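Local coordinates for ascorbate-specific PTS system EIIA component (Streptococcus pyogenes serotype M1, PDB 2OQT), which probably serves as the IIA component of a phosphoenolpyruvate-dependent phosphotransferase system that phosphorylates ascorbate as it is carried into the cell, at residues L83-K88 / V98-T103. Residues are numbered along the deposited sequence; the frame is centred on the assembly and turned at random.
Sequences LITLTK and VSVLLT
L83 and V100 both set a branch anti to the backbone N (CG of L83, chi1 176°; CG1 of V100, chi1 -176°), and these torsions bring L83 CD1 against V100 CG1 at 3.5 Å. The two residues stand on neighbouring antiparallel strands, 80-86 and 97-105, in the mixed sheet of this EIIA domain, and they illustrate how a ladder of backbone bonds sorts side chains onto two faces. I84 and L101 form the hydrogen-bonded pair. I84 N reaches L101 O at 3.0 Å with an N-H...O angle of 172°. The return bond from L101 N to I84 O is longer, 3.3 Å, and less straight. L83 CA adds a weaker CA-H...O contact to L101 O. One step along, T85 and V100 make the non-hydrogen-bonded pair, their side chains lying side by side and pointing the same way.

Beside the T85 and V100 face, L83 CD2 meets L102 CD1 at 3.8 Å; helix 111-124 packs here through F124 on V100 and L102. On the other face, I84 CG1 lies across L101 CB at 4.0 Å, and A30 of helix 23-36 touches both residues. L101 and L86 each turn CG anti to the carbonyl carbon, and their side chains cross at an angle, CD1 against CD1 at 3.8 Å. Strand 14-18 runs parallel on the far edge of 80-86, so that 80-86 is an interior strand, with T85 bonded through its backbone to L18. The chain turns a corner at S99, where the ladder closes: S99 O accepts L86 N at 2.9 Å, while L86 CB rests 3.4 Å from the same oxygen.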
ATOM      1  N   LEU A  83       1.590   4.726  -0.503  1.00 52.44           N
ATOM      2  CA  LEU A  83       2.778   3.910  -0.865  1.00 53.38           C
ATOM      3  C   LEU A  83       3.970   4.231  -0.006  1.00 54.30           C
ATOM      4  O   LEU A  83       4.520   5.349  -0.043  1.00 54.94           O
ATOM      5  CB  LEU A  83       3.146   4.032  -2.342  1.00 53.48           C
ATOM      6  CG  LEU A  83       4.387   3.373  -2.977  1.00 54.67           C
ATOM      7  CD1 LEU A  83       4.917   2.236  -2.216  1.00 58.34           C
ATOM      8  CD2 LEU A  83       4.055   2.870  -4.388  1.00 57.74           C
ATOM      9  N   ILE A  84       4.384   3.238   0.764  1.00 54.95           N
ATOM     10  CA  ILE A  84       5.515   3.413   1.651  1.00 56.17           C
ATOM     11  C   ILE A  84       6.597   2.354   1.396  1.00 57.29           C
ATOM     12  O   ILE A  84       6.369   1.321   0.764  1.00 57.64           O
ATOM     13  CB  ILE A  84       5.111   3.575   3.162  1.00 55.42           C
ATOM     14  CG1 ILE A  84       4.772   2.223   3.805  1.00 55.36           C
ATOM     15  CG2 ILE A  84       3.966   4.559   3.304  1.00 54.71           C
ATOM     16  CD1 ILE A  84       5.178   2.094   5.275  1.00 53.57           C
ATOM     17  N   THR A  85       7.786   2.659   1.876  1.00 59.15           N
ATOM     18  CA  THR A  85       8.991   1.955   1.491  1.00 61.41           C
ATOM     19  C   THR A  85       9.724   1.826   2.793  1.00 62.72           C
ATOM     20  O   THR A  85       9.782   2.775   3.563  1.00 63.37           O
ATOM     21  CB  THR A  85       9.741   2.773   0.358  1.00 61.88           C
ATOM     22  OG1 THR A  85       9.608   2.093  -0.908  1.00 61.59           O
ATOM     23  CG2 THR A  85      11.216   3.074   0.685  1.00 61.27           C
ATOM     24  N   LEU A  86      10.188   0.621   3.079  1.00 64.55           N
ATOM     25  CA  LEU A  86      10.865   0.327   4.314  1.00 65.99           C
ATOM     26  C   LEU A  86      12.323   0.132   4.037  1.00 67.84           C
ATOM     27  O   LEU A  86      12.703  -0.498   3.052  1.00 68.25           O
ATOM     28  CB  LEU A  86      10.324  -0.943   4.956  1.00 65.07           C
ATOM     29  CG  LEU A  86       8.927  -0.826   5.563  1.00 65.05           C
ATOM     30  CD1 LEU A  86       8.432  -2.186   6.125  1.00 63.40           C
ATOM     31  CD2 LEU A  86       8.832   0.287   6.613  1.00 61.15           C
ATOM     32  N   THR A  87      13.113   0.719   4.922  1.00 69.23           N
ATOM     33  CA  THR A  87      14.522   0.456   5.106  1.00 70.83           C
ATOM     34  C   THR A  87      14.855  -1.043   5.211  1.00 71.96           C
ATOM     35  O   THR A  87      15.660  -1.592   4.416  1.00 71.96           O
ATOM     36  CB  THR A  87      14.938   1.175   6.408  1.00 71.26           C
ATOM     37  OG1 THR A  87      15.408   2.494   6.085  1.00 70.78           O
ATOM     38  CG2 THR A  87      15.968   0.377   7.204  1.00 71.47           C
ATOM     39  N   LYS A  88      14.237  -1.701   6.194  1.00 72.20           N
ATOM     40  CA  LYS A  88      14.515  -3.112   6.463  1.00 72.78           C
ATOM     41  C   LYS A  88      13.206  -3.906   6.426  1.00 71.65           C
ATOM     42  O   LYS A  88      12.227  -3.506   7.071  1.00 72.53           O
ATOM     43  CB  LYS A  88      15.169  -3.240   7.850  1.00 73.24           C
ATOM     44  CG  LYS A  88      16.123  -4.417   8.052  1.00 75.30           C
ATOM     45  CD  LYS A  88      16.092  -4.915   9.535  1.00 80.29           C
ATOM     46  CE  LYS A  88      16.771  -3.931  10.547  1.00 82.29           C
ATOM     47  NZ  LYS A  88      16.148  -2.561  10.619  1.00 82.94           N
ATOM     48  N   VAL A  98       8.246  -8.225   4.126  1.00 62.63           N
ATOM     49  CA  VAL A  98       7.700  -7.127   3.340  1.00 61.09           C
ATOM     50  C   VAL A  98       8.584  -5.873   3.392  1.00 61.03           C
ATOM     51  O   VAL A  98       9.061  -5.476   4.466  1.00 59.96           O
ATOM     52  CB  VAL A  98       6.233  -6.824   3.774  1.00 60.95           C
ATOM     53  CG1 VAL A  98       5.706  -5.530   3.144  1.00 57.37           C
ATOM     54  CG2 VAL A  98       5.340  -8.018   3.413  1.00 60.47           C
ATOM     55  N   SER A  99       8.795  -5.249   2.230  1.00 60.01           N
ATOM     56  CA  SER A  99       9.575  -4.029   2.224  1.00 59.55           C
ATOM     57  C   SER A  99       8.779  -2.909   1.643  1.00 59.10           C
ATOM     58  O   SER A  99       9.093  -1.734   1.883  1.00 58.50           O
ATOM     59  CB  SER A  99      10.918  -4.208   1.477  1.00 60.10           C
ATOM     60  OG  SER A  99      11.829  -4.963   2.283  1.00 60.98           O
ATOM     61  N   VAL A 100       7.740  -3.266   0.889  1.00 57.82           N
ATOM     62  CA  VAL A 100       6.868  -2.256   0.305  1.00 57.34           C
ATOM     63  C   VAL A 100       5.378  -2.485   0.577  1.00 56.79           C
ATOM     64  O   VAL A 100       4.799  -3.491   0.192  1.00 57.16           O
ATOM     65  CB  VAL A 100       7.145  -2.104  -1.210  1.00 57.95           C
ATOM     66  CG1 VAL A 100       6.290  -0.974  -1.824  1.00 57.20           C
ATOM     67  CG2 VAL A 100       8.658  -1.862  -1.445  1.00 55.94           C
ATOM     68  N   LEU A 101       4.762  -1.505   1.221  1.00 56.33           N
ATOM     69  CA  LEU A 101       3.313  -1.512   1.500  1.00 54.57           C
ATOM     70  C   LEU A 101       2.557  -0.481   0.666  1.00 54.18           C
ATOM     71  O   LEU A 101       2.769   0.755   0.795  1.00 52.81           O
ATOM     72  CB  LEU A 101       3.058  -1.278   2.987  1.00 54.45           C
ATOM     73  CG  LEU A 101       3.687  -2.380   3.872  1.00 53.55           C
ATOM     74  CD1 LEU A 101       5.135  -2.041   4.271  1.00 52.61           C
ATOM     75  CD2 LEU A 101       2.814  -2.682   5.095  1.00 50.94           C
ATOM     76  N   LEU A 102       1.703  -1.022  -0.206  1.00 53.01           N
ATOM     77  CA  LEU A 102       0.696  -0.265  -0.932  1.00 52.82           C
ATOM     78  C   LEU A 102      -0.719  -0.417  -0.346  1.00 52.32           C
ATOM     79  O   LEU A 102      -1.522  -1.222  -0.800  1.00 52.63           O
ATOM     80  CB  LEU A 102       0.682  -0.680  -2.398  1.00 52.88           C
ATOM     81  CG  LEU A 102       0.541   0.510  -3.338  1.00 53.25           C
ATOM     82  CD1 LEU A 102       1.273   0.228  -4.636  1.00 53.33           C
ATOM     83  CD2 LEU A 102      -0.898   0.842  -3.582  1.00 53.94           C
ATOM     84  N   THR A 103      -1.001   0.372   0.672  1.00 51.86           N
ATOM     85  CA  THR A 103      -2.343   0.589   1.175  1.00 50.52           C
ATOM     86  C   THR A 103      -3.389   1.004   0.169  1.00 50.00           C
ATOM     87  O   THR A 103      -3.190   1.899  -0.651  1.00 49.66           O
ATOM     88  CB  THR A 103      -2.266   1.635   2.237  1.00 50.17           C
ATOM     89  OG1 THR A 103      -1.203   1.212   3.075  1.00 51.42           O
ATOM     90  CG2 THR A 103      -3.568   1.729   3.036  1.00 47.12           C
TER